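Local structure of coenzyme A transferase (3S8D) at residues 75-80 against 102-107; 58-63 against 85-90. The protein binds coenzyme A and probably transfers it between carboxylic acids, acetate among them. One frame throughout, in Å; residues are numbered along the deposited sequence.

Both contacts belong to the N-terminal half of the chain, where a parallel sheet carries its helices and loops on two flanks, and their centres lie about 15 Å apart. Along the sequence the segments alternate, 58-63, 75-80, 85-90 and 102-107, and the chain between the two segments of each contact includes one sheet strand, 70-74 in contact 2 and 94-98 in contact 1. Thr77 of contact 1 packs through OG1 against CD1 of Leu86, which belongs to the 85-90 segment of contact 2. Contact 1 holds residues that bind CoA, whereas contact 2 is packing farther from the centre of the chain, away from the known sites.

Contact 1: 75-80 against 102-107; sequences FETAKI and TAVERA
The methyl of Thr77 rests against the first turn of helix 103-113, and this one carbon, CG2, makes the closest approaches. At the base of the side chain, CB stands 3.8 Å from OE2 of Glu105. The branches then part. CG2 sits between the backbone N and the carbonyl carbon (chi1 -171° places OG1 on the far side from N), and this rotation hands the methyl to the helix while OG1 turns along its own loop, giving a weak bond to the O of Ala78. Around CG2 three neighbours close in: CB of Val104 at 3.5 Å, with both valine methyls a little farther off; OG1 of Thr102 at 3.6 Å; and, at 3.1 Å, OE2 of Glu105, whose side chain arrives from the opposite direction, bent at chi2 (93°) so that its carboxylate doubles back towards the loop. The methyl thus lies against a carboxylate oxygen as well as against apolar carbon.

That oxygen has its own partners, for OE2 of Glu105 is hydrogen-bonded to OH of Tyr74 and weakly to OG of Ser98. Thr102 occupies the N-cap position of the helix, though its side chain makes no capping bond. Glu76, Ala103 and Arg106, all three CoA-binding residues, lie in these two segments, and Glu76 has its side chain about 6 Å from that of Glu264, which binds CoA covalently. With no hydrogen bond across it, the contact relies on shape, and a buried carboxylate held by Tyr74, with weaker help from Ser98, can border a methyl group without a polar partner from Thr77.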
loop_
_atom_site.group_PDB
_atom_site.type_symbol
_atom_site.label_atom_id
_atom_site.label_comp_id
_atom_site.label_asym_id
_atom_site.label_seq_id
_atom_site.Cartn_x
_atom_site.Cartn_y
_atom_site.Cartn_z
ATOM N N PHE A 75 -20.287 -2.002 -1.430
ATOM C CA PHE A 75 -19.528 -0.841 -1.862
ATOM C C PHE A 75 -20.425 0.011 -2.773
ATOM O O PHE A 75 -21.236 -0.540 -3.538
ATOM C CB PHE A 75 -18.346 -1.317 -2.697
ATOM C CG PHE A 75 -17.056 -1.375 -1.948
ATOM C CD1 PHE A 75 -16.220 -0.264 -1.901
ATOM C CD2 PHE A 75 -16.669 -2.542 -1.294
ATOM C CE1 PHE A 75 -15.018 -0.308 -1.207
ATOM C CE2 PHE A 75 -15.467 -2.595 -0.592
ATOM C CZ PHE A 75 -14.644 -1.473 -0.553
ATOM N N GLU A 76 -20.292 1.335 -2.706
ATOM C CA GLU A 76 -20.828 2.183 -3.774
ATOM C C GLU A 76 -22.350 2.125 -3.896
ATOM O O GLU A 76 -22.887 1.565 -4.872
ATOM C CB GLU A 76 -20.209 1.769 -5.119
ATOM C CG GLU A 76 -20.484 2.713 -6.280
ATOM C CD GLU A 76 -19.559 3.913 -6.267
ATOM O OE1 GLU A 76 -18.430 3.788 -5.727
ATOM O OE2 GLU A 76 -19.954 4.977 -6.795
ATOM N N THR A 77 -23.041 2.719 -2.925
ATOM C CA THR A 77 -24.501 2.707 -2.917
ATOM C C THR A 77 -25.065 3.826 -3.781
ATOM O O THR A 77 -24.478 4.909 -3.884
ATOM C CB THR A 77 -25.057 2.845 -1.489
ATOM O OG1 THR A 77 -26.473 2.609 -1.495
ATOM C CG2 THR A 77 -24.778 4.239 -0.940
ATOM N N ALA A 78 -26.200 3.564 -4.412
ATOM C CA ALA A 78 -26.920 4.621 -5.116
ATOM C C ALA A 78 -28.326 4.787 -4.533
ATOM O O ALA A 78 -28.696 4.103 -3.561
ATOM C CB ALA A 78 -26.985 4.329 -6.604
ATOM N N LYS A 79 -29.106 5.683 -5.140
ATOM C CA LYS A 79 -30.451 5.981 -4.660
ATOM C C LYS A 79 -31.325 4.732 -4.630
ATOM O O LYS A 79 -32.295 4.668 -3.876
ATOM C CB LYS A 79 -31.111 7.073 -5.509
ATOM C CG LYS A 79 -30.339 8.388 -5.536
ATOM C CD LYS A 79 -31.142 9.525 -6.193
ATOM C CE LYS A 79 -32.028 10.273 -5.178
ATOM N NZ LYS A 79 -32.030 11.762 -5.372
ATOM N N ILE A 80 -30.978 3.737 -5.438
ATOM C CA ILE A 80 -31.763 2.509 -5.477
ATOM C C ILE A 80 -31.856 1.912 -4.072
ATOM O O ILE A 80 -32.946 1.725 -3.533
ATOM C CB ILE A 80 -31.180 1.483 -6.485
ATOM C CG1 ILE A 80 -31.136 2.101 -7.890
ATOM C CG2 ILE A 80 -31.981 0.172 -6.472
ATOM C CD1 ILE A 80 -30.715 1.135 -8.996
ATOM N N THR A 102 -20.516 6.832 1.008
ATOM C CA THR A 102 -21.060 7.682 -0.049
ATOM C C THR A 102 -21.866 8.826 0.570
ATOM O O THR A 102 -22.016 8.911 1.796
ATOM C CB THR A 102 -22.013 6.893 -0.991
ATOM O OG1 THR A 102 -21.439 5.622 -1.336
ATOM C CG2 THR A 102 -22.320 7.686 -2.268
ATOM N N ALA A 103 -22.390 9.692 -0.294
ATOM C CA ALA A 103 -23.271 10.782 0.105
ATOM C C ALA A 103 -24.502 10.231 0.809
ATOM O O ALA A 103 -25.063 10.880 1.700
ATOM C CB ALA A 103 -23.683 11.597 -1.114
ATOM N N VAL A 104 -24.918 9.038 0.392
ATOM C CA VAL A 104 -26.084 8.367 0.963
ATOM C C VAL A 104 -25.878 8.007 2.444
ATOM O O VAL A 104 -26.821 8.070 3.243
ATOM C CB VAL A 104 -26.458 7.103 0.141
ATOM C CG1 VAL A 104 -27.528 6.260 0.858
ATOM C CG2 VAL A 104 -26.918 7.494 -1.250
ATOM N N GLU A 105 -24.651 7.643 2.811
ATOM C CA GLU A 105 -24.345 7.341 4.208
ATOM C C GLU A 105 -24.002 8.609 4.986
ATOM O O GLU A 105 -24.267 8.686 6.186
ATOM C CB GLU A 105 -23.222 6.296 4.347
ATOM C CG GLU A 105 -23.529 4.926 3.736
ATOM C CD GLU A 105 -23.033 4.813 2.297
ATOM O OE1 GLU A 105 -22.476 5.803 1.793
ATOM O OE2 GLU A 105 -23.181 3.743 1.671
ATOM N N ARG A 106 -23.402 9.594 4.319
ATOM C CA ARG A 106 -23.269 10.909 4.939
ATOM C C ARG A 106 -24.648 11.456 5.335
ATOM O O ARG A 106 -24.806 12.022 6.410
ATOM C CB ARG A 106 -22.528 11.886 4.026
ATOM C CG ARG A 106 -21.010 11.631 3.979
ATOM C CD ARG A 106 -20.231 12.764 3.292
ATOM N NE ARG A 106 -20.507 12.864 1.854
ATOM C CZ ARG A 106 -20.117 11.969 0.940
ATOM N NH1 ARG A 106 -19.453 10.875 1.306
ATOM N NH2 ARG A 106 -20.401 12.160 -0.348
ATOM N N ALA A 107 -25.645 11.264 4.473
ATOM C CA ALA A 107 -27.031 11.598 4.800
ATOM C C ALA A 107 -27.445 10.855 6.064
ATOM O O ALA A 107 -27.863 11.468 7.053
ATOM C CB ALA A 107 -27.952 11.225 3.647
#

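Contact 2: 58-63 against 85-90; sequences LADRAT and ILRYEL
Ala59 and Ile85 bring helix 52-63 and the loop after helix 79-82 together, with CA atoms only 4.3 Å apart, a closeness that the small alanine permits. Apolar packing comes first. CG2 of Ile85 lies beside the helix backbone, 3.5 Å from N of Ala59, and reaches CD2 of Leu58 at 3.7 Å. Beside it, CD2 of Leu90 fits against CB of Ala59 at 3.8 Å, and CG of the same leucine meets CB of Ala62.

Polar groups take the outer side. Thr63 OG1 donates to the O of Ala59 over 3.1 Å, rising 53° out of the carbonyl plane, while that oxygen also accepts the backbone N of Thr63. The same OG1 lies at the edge of the Arg87 guanidinium, 3.7 Å from NH2, too far for a bond. Arg87, bent at chi3, also brings NH2 to 4.0 Å from OD1 of Asp60; opposite charges are close without forming a salt bridge, a proximity that could still be mildly attractive.

Ile85 and Leu58 also touch strands 41-44 and 70-74, so the contact seals helix and loop over one face of a parallel sheet, as in alpha/beta Rossmann-like domains.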
loop_
_atom_site.group_PDB
_atom_site.type_symbol
_atom_site.label_atom_id
_atom_site.label_comp_id
_atom_site.label_asym_id
_atom_site.label_seq_id
_atom_site.Cartn_x
_atom_site.Cartn_y
_atom_site.Cartn_z
ATOM N N LEU A 58 -37.727 -6.000 -0.418
ATOM C CA LEU A 58 -37.045 -6.244 0.854
ATOM C C LEU A 58 -37.316 -5.123 1.852
ATOM O O LEU A 58 -37.553 -5.373 3.040
ATOM C CB LEU A 58 -35.538 -6.365 0.633
ATOM C CG LEU A 58 -34.661 -6.594 1.861
ATOM C CD1 LEU A 58 -34.849 -8.010 2.408
ATOM C CD2 LEU A 58 -33.208 -6.356 1.477
ATOM N N ALA A 59 -37.256 -3.889 1.355
ATOM C CA ALA A 59 -37.538 -2.710 2.159
ATOM C C ALA A 59 -38.894 -2.879 2.838
ATOM O O ALA A 59 -39.023 -2.756 4.061
ATOM C CB ALA A 59 -37.545 -1.468 1.287
ATOM N N ASP A 60 -39.903 -3.161 2.024
ATOM C CA ASP A 60 -41.272 -3.250 2.497
ATOM C C ASP A 60 -41.465 -4.451 3.426
ATOM O O ASP A 60 -42.219 -4.384 4.404
ATOM C CB ASP A 60 -42.218 -3.280 1.302
ATOM C CG ASP A 60 -42.015 -2.077 0.385
ATOM O OD1 ASP A 60 -41.077 -1.286 0.650
ATOM O OD2 ASP A 60 -42.772 -1.929 -0.602
ATOM N N ARG A 61 -40.761 -5.539 3.145
ATOM C CA ARG A 61 -40.753 -6.663 4.069
ATOM C C ARG A 61 -40.213 -6.219 5.423
ATOM O O ARG A 61 -40.666 -6.681 6.467
ATOM C CB ARG A 61 -39.928 -7.819 3.508
ATOM C CG ARG A 61 -39.512 -8.815 4.559
ATOM C CD ARG A 61 -39.374 -10.210 3.985
ATOM N NE ARG A 61 -39.327 -11.196 5.061
ATOM C CZ ARG A 61 -38.340 -12.069 5.239
ATOM N NH1 ARG A 61 -37.310 -12.099 4.397
ATOM N NH2 ARG A 61 -38.387 -12.928 6.254
ATOM N N ALA A 62 -39.248 -5.305 5.402
ATOM C CA ALA A 62 -38.668 -4.775 6.627
ATOM C C ALA A 62 -39.642 -3.810 7.300
ATOM O O ALA A 62 -39.805 -3.799 8.527
ATOM C CB ALA A 62 -37.363 -4.055 6.318
ATOM N N THR A 63 -40.258 -2.977 6.473
ATOM C CA THR A 63 -41.198 -1.976 6.921
ATOM C C THR A 63 -42.298 -2.669 7.715
ATOM O O THR A 63 -42.712 -2.177 8.766
ATOM C CB THR A 63 -41.794 -1.232 5.714
ATOM O OG1 THR A 63 -40.775 -0.440 5.088
ATOM C CG2 THR A 63 -42.944 -0.328 6.135
ATOM N N ILE A 85 -34.245 -0.080 0.931
ATOM C CA ILE A 85 -33.721 -0.748 2.115
ATOM C C ILE A 85 -32.720 0.045 2.977
ATOM O O ILE A 85 -32.373 -0.412 4.075
ATOM C CB ILE A 85 -33.019 -2.021 1.706
ATOM C CG1 ILE A 85 -31.717 -1.670 0.980
ATOM C CG2 ILE A 85 -33.927 -2.829 0.808
ATOM C CD1 ILE A 85 -30.832 -2.871 0.766
ATOM N N LEU A 86 -32.232 1.193 2.498
ATOM C CA LEU A 86 -31.344 2.015 3.330
ATOM C C LEU A 86 -31.994 3.324 3.774
ATOM O O LEU A 86 -31.296 4.270 4.177
ATOM C CB LEU A 86 -30.004 2.294 2.645
ATOM C CG LEU A 86 -29.231 1.058 2.183
ATOM C CD1 LEU A 86 -27.976 1.477 1.420
ATOM C CD2 LEU A 86 -28.899 0.141 3.370
ATOM N N ARG A 87 -33.325 3.368 3.710
ATOM C CA ARG A 87 -34.076 4.460 4.325
ATOM C C ARG A 87 -33.814 4.484 5.835
ATOM O O ARG A 87 -33.766 3.431 6.489
ATOM C CB ARG A 87 -35.580 4.327 4.050
ATOM C CG ARG A 87 -36.049 5.024 2.769
ATOM C CD ARG A 87 -37.579 5.026 2.655
ATOM N NE ARG A 87 -38.171 3.727 2.994
ATOM C CZ ARG A 87 -38.525 2.791 2.105
ATOM N NH1 ARG A 87 -38.355 2.995 0.799
ATOM N NH2 ARG A 87 -39.058 1.642 2.520
ATOM N N TYR A 88 -33.632 5.684 6.377
ATOM C CA TYR A 88 -33.335 5.846 7.799
ATOM C C TYR A 88 -34.294 5.088 8.737
ATOM O O TYR A 88 -33.864 4.539 9.758
ATOM C CB TYR A 88 -33.298 7.336 8.161
ATOM C CG TYR A 88 -32.815 7.593 9.566
ATOM C CD1 TYR A 88 -31.455 7.568 9.868
ATOM C CD2 TYR A 88 -33.714 7.853 10.599
ATOM C CE1 TYR A 88 -31.003 7.792 11.157
ATOM C CE2 TYR A 88 -33.271 8.081 11.891
ATOM C CZ TYR A 88 -31.917 8.046 12.165
ATOM O OH TYR A 88 -31.471 8.273 13.448
ATOM N N GLU A 89 -35.581 5.061 8.383
ATOM C CA GLU A 89 -36.618 4.436 9.214
ATOM C C GLU A 89 -36.410 2.933 9.379
ATOM O O GLU A 89 -36.803 2.349 10.397
ATOM C CB GLU A 89 -38.020 4.693 8.639
ATOM C CG GLU A 89 -38.342 6.165 8.348
ATOM C CD GLU A 89 -37.839 6.636 6.977
ATOM O OE1 GLU A 89 -38.680 6.851 6.073
ATOM O OE2 GLU A 89 -36.608 6.804 6.800
ATOM N N LEU A 90 -35.793 2.318 8.369
ATOM C CA LEU A 90 -35.561 0.876 8.337
ATOM C C LEU A 90 -34.281 0.489 9.079
ATOM O O LEU A 90 -34.033 -0.689 9.346
ATOM C CB LEU A 90 -35.497 0.399 6.884
ATOM C CG LEU A 90 -36.841 0.052 6.240
ATOM C CD1 LEU A 90 -37.935 0.991 6.750
ATOM C CD2 LEU A 90 -36.793 0.040 4.700
#